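Long-range contacts in glycoprotein (Chandipura virus, PDB 5MDM), which probably attaches the virus to host receptors and, once acidified in the endosome, refolds as a class III fusogen to merge the viral and endosomal membranes: residues D55-H60 / I168-T173; C59-W64 / L125-T130; V65-F70 / A117-S122. One frame throughout, in Å; residues are numbered along the deposited sequence.

Contact 1: D55-H60 / I168-T173; sequences DGFLCH and IPADQT
F57 and I168 form the hydrogen-bonded pair of a short antiparallel β-ladder, where the start of the long strand 56-69 picks up the end of strand 165-169 at the base of the fusion domain. Their backbones bond in both directions: F57 N gives to I168 O and I168 N to F57 O, the second at 2.9 Å and nearly straight at 169°. One residue along, G56 faces P169 as a non-hydrogen-bonded pair with 4.3 Å between their CA atoms, a position where the missing N-H of the proline costs the ladder nothing. The pairing then carries on just past the strand end, A170 N reaching D55 O at 2.9 Å.

Side chains add a small apolar patch. With chi1 of -64°, CG of F57 sits beside its own backbone N, and the ring's CE1 meets A170 CB at 3.6 Å, an oblique approach. I168 projects from the same face as F57 and touches C59 through CG1, 4.3 Å from C59 CB. This is the face covered by helix 89-101: L96 lies against F57, C92 against I168, and a disulfide ties C59 to C92, so sheet and helix are covalently stapled as well as packed. I129 and P131 of the neighbouring strand flank F57 too.

Beyond A170 the chain leaves the sheet through an Asx turn. D171 OD1 is gripped twice by T173: T173 N reaches D171 OD1 at 3.2 Å from well above the carboxylate plane, while T173 OG1 takes the syn lone pair of D171 OD1 at 2.8 Å.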
loop_
_atom_site.group_PDB
_atom_site.type_symbol
_atom_site.label_atom_id
_atom_site.label_comp_id
_atom_site.label_asym_id
_atom_site.label_seq_id
_atom_site.Cartn_x
_atom_site.Cartn_y
_atom_site.Cartn_z
ATOM N N ASP A 55 -15.618 2.093 -19.520
ATOM C CA ASP A 55 -16.229 3.412 -19.573
ATOM C C ASP A 55 -17.322 3.375 -20.621
ATOM O O ASP A 55 -17.173 2.735 -21.660
ATOM C CB ASP A 55 -15.201 4.483 -19.940
ATOM C CG ASP A 55 -14.363 4.926 -18.753
ATOM O OD1 ASP A 55 -14.755 4.633 -17.601
ATOM O OD2 ASP A 55 -13.316 5.577 -18.974
ATOM N N GLY A 56 -18.425 4.060 -20.350
ATOM C CA GLY A 56 -19.541 4.039 -21.270
ATOM C C GLY A 56 -20.290 5.347 -21.388
ATOM O O GLY A 56 -19.923 6.363 -20.797
ATOM N N PHE A 57 -21.354 5.305 -22.176
ATOM C CA PHE A 57 -22.215 6.446 -22.386
ATOM C C PHE A 57 -23.651 5.971 -22.401
ATOM O O PHE A 57 -23.975 4.959 -23.024
ATOM C CB PHE A 57 -21.892 7.121 -23.716
ATOM C CG PHE A 57 -20.511 7.695 -23.783
ATOM C CD1 PHE A 57 -19.520 7.063 -24.508
ATOM C CD2 PHE A 57 -20.204 8.864 -23.111
ATOM C CE1 PHE A 57 -18.249 7.595 -24.573
ATOM C CE2 PHE A 57 -18.936 9.397 -23.169
ATOM C CZ PHE A 57 -17.956 8.760 -23.901
ATOM N N LEU A 58 -24.508 6.696 -21.696
ATOM C CA LEU A 58 -25.938 6.489 -21.804
ATOM C C LEU A 58 -26.454 7.374 -22.924
ATOM O O LEU A 58 -26.395 8.604 -22.842
ATOM C CB LEU A 58 -26.642 6.798 -20.482
ATOM C CG LEU A 58 -26.625 5.670 -19.445
ATOM C CD1 LEU A 58 -27.139 6.162 -18.102
ATOM C CD2 LEU A 58 -27.447 4.483 -19.932
ATOM N N CYS A 59 -26.918 6.726 -23.986
ATOM C CA CYS A 59 -27.486 7.409 -25.134
ATOM C C CYS A 59 -28.996 7.540 -24.939
ATOM O O CYS A 59 -29.737 6.563 -25.081
ATOM C CB CYS A 59 -27.166 6.625 -26.412
ATOM S SG CYS A 59 -27.617 7.438 -27.966
ATOM N N HIS A 60 -29.438 8.744 -24.586
ATOM C CA HIS A 60 -30.858 9.022 -24.395
ATOM C C HIS A 60 -31.464 9.625 -25.656
ATOM O O HIS A 60 -30.859 10.479 -26.290
ATOM C CB HIS A 60 -31.063 9.985 -23.225
ATOM C CG HIS A 60 -32.435 10.583 -23.174
ATOM N ND1 HIS A 60 -33.493 9.968 -22.539
ATOM C CD2 HIS A 60 -32.925 11.735 -23.690
ATOM C CE1 HIS A 60 -34.573 10.720 -22.660
ATOM N NE2 HIS A 60 -34.256 11.797 -23.356
ATOM N N ILE A 168 -23.671 2.593 -24.666
ATOM C CA ILE A 168 -22.614 2.345 -25.633
ATOM C C ILE A 168 -21.268 2.354 -24.923
ATOM O O ILE A 168 -20.960 3.296 -24.199
ATOM C CB ILE A 168 -22.589 3.426 -26.724
ATOM C CG1 ILE A 168 -24.007 3.769 -27.170
ATOM C CG2 ILE A 168 -21.750 2.970 -27.906
ATOM C CD1 ILE A 168 -24.743 2.602 -27.784
ATOM N N PRO A 169 -20.461 1.302 -25.118
ATOM C CA PRO A 169 -19.106 1.317 -24.561
ATOM C C PRO A 169 -18.261 2.367 -25.268
ATOM O O PRO A 169 -18.360 2.507 -26.488
ATOM C CB PRO A 169 -18.584 -0.082 -24.884
ATOM C CG PRO A 169 -19.378 -0.516 -26.069
ATOM C CD PRO A 169 -20.739 0.064 -25.865
ATOM N N ALA A 170 -17.442 3.096 -24.514
ATOM C CA ALA A 170 -16.623 4.166 -25.077
ATOM C C ALA A 170 -15.603 3.633 -26.077
ATOM O O ALA A 170 -15.037 4.391 -26.866
ATOM C CB ALA A 170 -15.932 4.939 -23.973
ATOM N N ASP A 171 -15.368 2.326 -26.031
ATOM C CA ASP A 171 -14.531 1.657 -27.012
ATOM C C ASP A 171 -15.345 0.567 -27.697
ATOM O O ASP A 171 -15.650 -0.458 -27.089
ATOM C CB ASP A 171 -13.300 1.057 -26.338
ATOM C CG ASP A 171 -12.449 0.242 -27.292
ATOM O OD1 ASP A 171 -12.471 0.522 -28.511
ATOM O OD2 ASP A 171 -11.753 -0.682 -26.820
ATOM N N GLN A 172 -15.697 0.792 -28.961
ATOM C CA GLN A 172 -16.526 -0.158 -29.698
ATOM C C GLN A 172 -15.705 -1.117 -30.555
ATOM O O GLN A 172 -16.213 -1.678 -31.526
ATOM C CB GLN A 172 -17.553 0.575 -30.563
ATOM C CG GLN A 172 -18.516 1.445 -29.775
ATOM C CD GLN A 172 -19.668 1.953 -30.619
ATOM O OE1 GLN A 172 -19.987 3.141 -30.600
ATOM N NE2 GLN A 172 -20.301 1.052 -31.362
ATOM N N THR A 173 -14.438 -1.301 -30.190
ATOM C CA THR A 173 -13.574 -2.254 -30.879
ATOM C C THR A 173 -14.106 -3.672 -30.707
ATOM O O THR A 173 -14.041 -4.245 -29.617
ATOM C CB THR A 173 -12.124 -2.186 -30.367
ATOM O OG1 THR A 173 -11.563 -0.905 -30.685
ATOM C CG2 THR A 173 -11.280 -3.275 -31.008
#

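Contact 2: C59-W64 / L125-T130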
loop_
_atom_site.group_PDB
_atom_site.type_symbol
_atom_site.label_atom_id
_atom_site.label_comp_id
_atom_site.label_asym_id
_atom_site.label_seq_id
_atom_site.Cartn_x
_atom_site.Cartn_y
_atom_site.Cartn_z
ATOM N N CYS A 59 -26.918 6.726 -23.986
ATOM C CA CYS A 59 -27.486 7.409 -25.134
ATOM C C CYS A 59 -28.996 7.540 -24.939
ATOM O O CYS A 59 -29.737 6.563 -25.081
ATOM C CB CYS A 59 -27.166 6.625 -26.412
ATOM S SG CYS A 59 -27.617 7.438 -27.966
ATOM N N HIS A 60 -29.438 8.744 -24.586
ATOM C CA HIS A 60 -30.858 9.022 -24.395
ATOM C C HIS A 60 -31.464 9.625 -25.656
ATOM O O HIS A 60 -30.859 10.479 -26.290
ATOM C CB HIS A 60 -31.063 9.985 -23.225
ATOM C CG HIS A 60 -32.435 10.583 -23.174
ATOM N ND1 HIS A 60 -33.493 9.968 -22.539
ATOM C CD2 HIS A 60 -32.925 11.735 -23.690
ATOM C CE1 HIS A 60 -34.573 10.720 -22.660
ATOM N NE2 HIS A 60 -34.256 11.797 -23.356
ATOM N N ALA A 61 -32.664 9.184 -26.013
ATOM C CA ALA A 61 -33.343 9.725 -27.182
ATOM C C ALA A 61 -34.751 10.176 -26.832
ATOM O O ALA A 61 -35.509 9.440 -26.197
ATOM C CB ALA A 61 -33.381 8.699 -28.300
ATOM N N ALA A 62 -35.098 11.388 -27.246
ATOM C CA ALA A 62 -36.440 11.911 -27.015
ATOM C C ALA A 62 -36.808 12.951 -28.058
ATOM O O ALA A 62 -36.048 13.882 -28.308
ATOM C CB ALA A 62 -36.551 12.503 -25.617
ATOM N N LYS A 63 -37.976 12.786 -28.668
ATOM C CA LYS A 63 -38.492 13.778 -29.602
ATOM C C LYS A 63 -39.091 14.963 -28.849
ATOM O O LYS A 63 -39.961 14.794 -28.003
ATOM C CB LYS A 63 -39.524 13.152 -30.548
ATOM C CG LYS A 63 -38.898 12.261 -31.616
ATOM C CD LYS A 63 -39.929 11.637 -32.545
ATOM C CE LYS A 63 -40.777 10.602 -31.826
ATOM N NZ LYS A 63 -41.691 9.893 -32.765
ATOM N N TRP A 64 -38.602 16.161 -29.140
ATOM C CA TRP A 64 -39.187 17.374 -28.589
ATOM C C TRP A 64 -40.199 17.910 -29.595
ATOM O O TRP A 64 -39.839 18.295 -30.707
ATOM C CB TRP A 64 -38.113 18.420 -28.287
ATOM C CG TRP A 64 -37.164 18.032 -27.182
ATOM C CD1 TRP A 64 -36.707 16.779 -26.891
ATOM C CD2 TRP A 64 -36.567 18.908 -26.217
ATOM N NE1 TRP A 64 -35.859 16.822 -25.812
ATOM C CE2 TRP A 64 -35.757 18.118 -25.379
ATOM C CE3 TRP A 64 -36.640 20.284 -25.983
ATOM C CZ2 TRP A 64 -35.025 18.657 -24.326
ATOM C CZ3 TRP A 64 -35.912 20.817 -24.936
ATOM C CH2 TRP A 64 -35.115 20.006 -24.122
ATOM N N LEU A 125 -35.645 15.449 -32.954
ATOM C CA LEU A 125 -35.124 14.280 -32.243
ATOM C C LEU A 125 -33.851 14.619 -31.468
ATOM O O LEU A 125 -32.773 14.780 -32.043
ATOM C CB LEU A 125 -34.895 13.097 -33.185
ATOM C CG LEU A 125 -34.439 11.806 -32.497
ATOM C CD1 LEU A 125 -35.203 11.581 -31.199
ATOM C CD2 LEU A 125 -34.613 10.611 -33.423
ATOM N N VAL A 126 -33.993 14.712 -30.151
ATOM C CA VAL A 126 -32.915 15.146 -29.274
ATOM C C VAL A 126 -32.218 13.971 -28.597
ATOM O O VAL A 126 -32.862 13.148 -27.938
ATOM C CB VAL A 126 -33.449 16.104 -28.188
ATOM C CG1 VAL A 126 -32.397 16.339 -27.112
ATOM C CG2 VAL A 126 -33.896 17.422 -28.814
ATOM N N ILE A 127 -30.899 13.898 -28.767
ATOM C CA ILE A 127 -30.096 12.878 -28.103
ATOM C C ILE A 127 -29.249 13.485 -26.989
ATOM O O ILE A 127 -28.596 14.509 -27.187
ATOM C CB ILE A 127 -29.161 12.146 -29.081
ATOM C CG1 ILE A 127 -29.917 11.704 -30.334
ATOM C CG2 ILE A 127 -28.535 10.944 -28.397
ATOM C CD1 ILE A 127 -30.812 10.510 -30.113
ATOM N N MET A 128 -29.266 12.848 -25.822
ATOM C CA MET A 128 -28.491 13.306 -24.672
ATOM C C MET A 128 -27.520 12.219 -24.217
ATOM O O MET A 128 -27.933 11.112 -23.866
ATOM C CB MET A 128 -29.422 13.701 -23.522
ATOM C CG MET A 128 -30.540 14.649 -23.934
ATOM S SD MET A 128 -31.771 14.914 -22.643
ATOM C CE MET A 128 -33.134 15.589 -23.597
ATOM N N ILE A 129 -26.229 12.542 -24.227
ATOM C CA ILE A 129 -25.184 11.579 -23.892
ATOM C C ILE A 129 -24.670 11.775 -22.471
ATOM O O ILE A 129 -23.948 12.730 -22.190
ATOM C CB ILE A 129 -23.995 11.688 -24.868
ATOM C CG1 ILE A 129 -24.434 11.324 -26.287
ATOM C CG2 ILE A 129 -22.855 10.789 -24.425
ATOM C CD1 ILE A 129 -24.891 9.890 -26.432
ATOM N N THR A 130 -25.042 10.865 -21.577
ATOM C CA THR A 130 -24.597 10.937 -20.188
ATOM C C THR A 130 -23.603 9.828 -19.876
ATOM O O THR A 130 -24.001 8.679 -19.697
ATOM C CB THR A 130 -25.777 10.818 -19.207
ATOM O OG1 THR A 130 -26.718 11.870 -19.453
ATOM C CG2 THR A 130 -25.291 10.909 -17.769
#
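H60 and M128 exchange a pair of backbone hydrogen bonds, N to O each way, and A62 and V126 do the same two residues along. All four measure 2.9 Å, for example from H60 N to M128 O, and they zip strands 59-64 and 125-130 into a regular antiparallel ladder twisted so that the strand directions differ by 150°. Between the bonded pairs, A61 lies opposite I127 and the I127 CA-H points at H60 O from 3.1 Å.

The side chains divide between two faces. On one, C59, A61 and K63 meet I127, I129 and L125: C59 SG touches I127 CG2 at 3.6 Å, and I127 CD1 reaches A61 CB at the same distance. Helix 89-101 covers this side through A95, L96 and Y99. On the other face, V126 CG2 sits over the five-membered ring of W64, 3.6 Å from its centroid, a CH-pi contact. M128 is extended beyond CG and brings its CE to the edge of the same indole, 3.7 Å from W64 CZ2. On the way its sulfur passes H60 obliquely, SD lying 3.5 Å from H60 CD2, with the two side chains side by side.

H60 is probably a pH sensor of the pre-fusion state, and M128 is a site of host vimentin interaction. The imidazole lies beside the thioether, and its ND1 has a weak hydrogen bond with S164 OG. The side chain of H162, probably a second sensor, is about 7 Å from that of H60; protonation would probably place a charge next to the M128 sulfur and near another histidine.

Contact 3: V65-F70 / A117-S122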
loop_
_atom_site.group_PDB
_atom_site.type_symbol
_atom_site.label_atom_id
_atom_site.label_comp_id
_atom_site.label_asym_id
_atom_site.label_seq_id
_atom_site.Cartn_x
_atom_site.Cartn_y
_atom_site.Cartn_z
ATOM N N VAL A 65 -41.467 17.917 -29.197
ATOM C CA VAL A 65 -42.561 18.223 -30.109
ATOM C C VAL A 65 -43.244 19.554 -29.806
ATOM O O VAL A 65 -43.791 19.755 -28.719
ATOM C CB VAL A 65 -43.621 17.104 -30.090
ATOM C CG1 VAL A 65 -44.799 17.474 -30.974
ATOM C CG2 VAL A 65 -43.006 15.786 -30.533
ATOM N N THR A 66 -43.198 20.456 -30.783
ATOM C CA THR A 66 -43.957 21.699 -30.738
ATOM C C THR A 66 -45.231 21.522 -31.549
ATOM O O THR A 66 -45.181 21.313 -32.763
ATOM C CB THR A 66 -43.157 22.874 -31.325
ATOM O OG1 THR A 66 -41.992 23.109 -30.526
ATOM C CG2 THR A 66 -44.004 24.132 -31.351
ATOM N N THR A 67 -46.372 21.599 -30.873
ATOM C CA THR A 67 -47.658 21.357 -31.516
ATOM C C THR A 67 -48.472 22.636 -31.660
ATOM O O THR A 67 -48.677 23.366 -30.689
ATOM C CB THR A 67 -48.491 20.314 -30.741
ATOM O OG1 THR A 67 -47.717 19.121 -30.548
ATOM C CG2 THR A 67 -49.761 19.973 -31.505
ATOM N N CYS A 68 -48.933 22.897 -32.880
ATOM C CA CYS A 68 -49.767 24.061 -33.163
ATOM C C CYS A 68 -51.216 23.645 -33.388
ATOM O O CYS A 68 -51.514 22.865 -34.292
ATOM C CB CYS A 68 -49.242 24.809 -34.391
ATOM S SG CYS A 68 -50.206 26.268 -34.858
ATOM N N ASP A 69 -52.115 24.165 -32.560
ATOM C CA ASP A 69 -53.534 23.866 -32.703
ATOM C C ASP A 69 -54.304 25.058 -33.266
ATOM O O ASP A 69 -54.432 26.095 -32.615
ATOM C CB ASP A 69 -54.135 23.433 -31.365
ATOM C CG ASP A 69 -55.612 23.099 -31.472
ATOM O OD1 ASP A 69 -56.446 23.991 -31.209
ATOM O OD2 ASP A 69 -55.939 21.946 -31.824
ATOM N N PHE A 70 -54.811 24.900 -34.485
ATOM C CA PHE A 70 -55.608 25.937 -35.123
ATOM C C PHE A 70 -56.935 25.348 -35.582
ATOM O O PHE A 70 -57.003 24.689 -36.618
ATOM C CB PHE A 70 -54.855 26.534 -36.314
ATOM C CG PHE A 70 -54.912 28.035 -36.379
ATOM C CD1 PHE A 70 -53.753 28.790 -36.293
ATOM C CD2 PHE A 70 -56.125 28.691 -36.515
ATOM C CE1 PHE A 70 -53.802 30.170 -36.353
ATOM C CE2 PHE A 70 -56.181 30.072 -36.574
ATOM C CZ PHE A 70 -55.017 30.812 -36.491
ATOM N N ALA A 117 -57.485 24.807 -39.364
ATOM C CA ALA A 117 -58.432 23.692 -39.346
ATOM C C ALA A 117 -57.732 22.335 -39.271
ATOM O O ALA A 117 -58.283 21.316 -39.688
ATOM C CB ALA A 117 -59.372 23.755 -40.550
ATOM N N SER A 118 -56.516 22.332 -38.731
ATOM C CA SER A 118 -55.726 21.115 -38.610
ATOM C C SER A 118 -54.632 21.299 -37.569
ATOM O O SER A 118 -53.843 22.242 -37.645
ATOM C CB SER A 118 -55.095 20.747 -39.952
ATOM O OG SER A 118 -54.087 21.676 -40.311
ATOM N N VAL A 119 -54.589 20.395 -36.598
ATOM C CA VAL A 119 -53.564 20.441 -35.562
ATOM C C VAL A 119 -52.344 19.597 -35.953
ATOM O O VAL A 119 -52.320 18.376 -35.777
ATOM C CB VAL A 119 -54.133 20.036 -34.173
ATOM C CG1 VAL A 119 -54.964 18.755 -34.268
ATOM C CG2 VAL A 119 -53.018 19.913 -33.140
ATOM N N THR A 120 -51.338 20.263 -36.512
ATOM C CA THR A 120 -50.114 19.594 -36.939
ATOM C C THR A 120 -48.951 20.026 -36.061
ATOM O O THR A 120 -48.927 21.144 -35.548
ATOM C CB THR A 120 -49.776 19.909 -38.409
ATOM O OG1 THR A 120 -49.582 21.319 -38.568
ATOM C CG2 THR A 120 -50.900 19.447 -39.329
ATOM N N ASP A 121 -47.981 19.137 -35.889
ATOM C CA ASP A 121 -46.837 19.427 -35.031
ATOM C C ASP A 121 -45.490 19.195 -35.716
ATOM O O ASP A 121 -45.382 18.414 -36.663
ATOM C CB ASP A 121 -46.919 18.618 -33.730
ATOM C CG ASP A 121 -47.137 17.138 -33.973
ATOM O OD1 ASP A 121 -47.694 16.466 -33.078
ATOM O OD2 ASP A 121 -46.754 16.649 -35.057
ATOM N N SER A 122 -44.471 19.896 -35.228
ATOM C CA SER A 122 -43.108 19.717 -35.710
ATOM C C SER A 122 -42.255 19.163 -34.575
ATOM O O SER A 122 -42.493 19.468 -33.407
ATOM C CB SER A 122 -42.534 21.043 -36.221
ATOM O OG SER A 122 -42.624 22.062 -35.238
#
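F70 touches the segment 117-122 with its backbone, the O accepting a weak bond from S118 N at 3.2 Å, while its ring is directed elsewhere and meets Y116, the planes about 50° apart. The other flat groups are two carboxylates. D69 brings OD2 to V119 CB at 3.5 Å, a van der Waals contact of the carboxylate with the valine, and has R71 as a long, weak ionic partner. The carboxylate of D121 crosses V65 obliquely, D121 OD1 lying 3.7 Å from V65 CG1; a chi1 of 52° places the D121 CG between its backbone N and carbonyl carbon.

T67 and D121 point the same way from a non-hydrogen-bonded pair, with T67 OG1 3.3 Å from D121 CB, and T67 CG2 also meets V119 CG2 at 3.6 Å. T66 and S122 share the other face and are joined by two backbone bonds, T66 N to S122 O being 2.9 Å. Their hydroxyls bond beyond the ladder, T66 OG1 to P110 O and S122 OG to P111 O, which fastens the 110-117 loop across this face. The C68-C114 disulfide locks the same loop covalently.

An elongated β-structure with two loops at its tip is how class III fusogens carry their fusion loops; the turns around F70 and A117 are consistent with these bipartite loops.

All three contacts run along strand 56-69 of one antiparallel sheet, beginning nearest the centre of the chain with contact 1. Contact 2 has its centre 14 Å from that of contact 1 and shares C59 and H60 with it. The centres of contacts 2 and 3 are 22 Å apart, and those of contacts 1 and 3 are 36 Å apart. Along the chain contact 3 falls within the loops that both others close, while contacts 1 and 2 start from overlapping residues. Strand 120-131 pairs with one edge through contacts 2 and 3, while strands 165-169 and 77-85 follow each other along the other edge. The result is a long fusion domain carrying its loops far from the rest of the molecule.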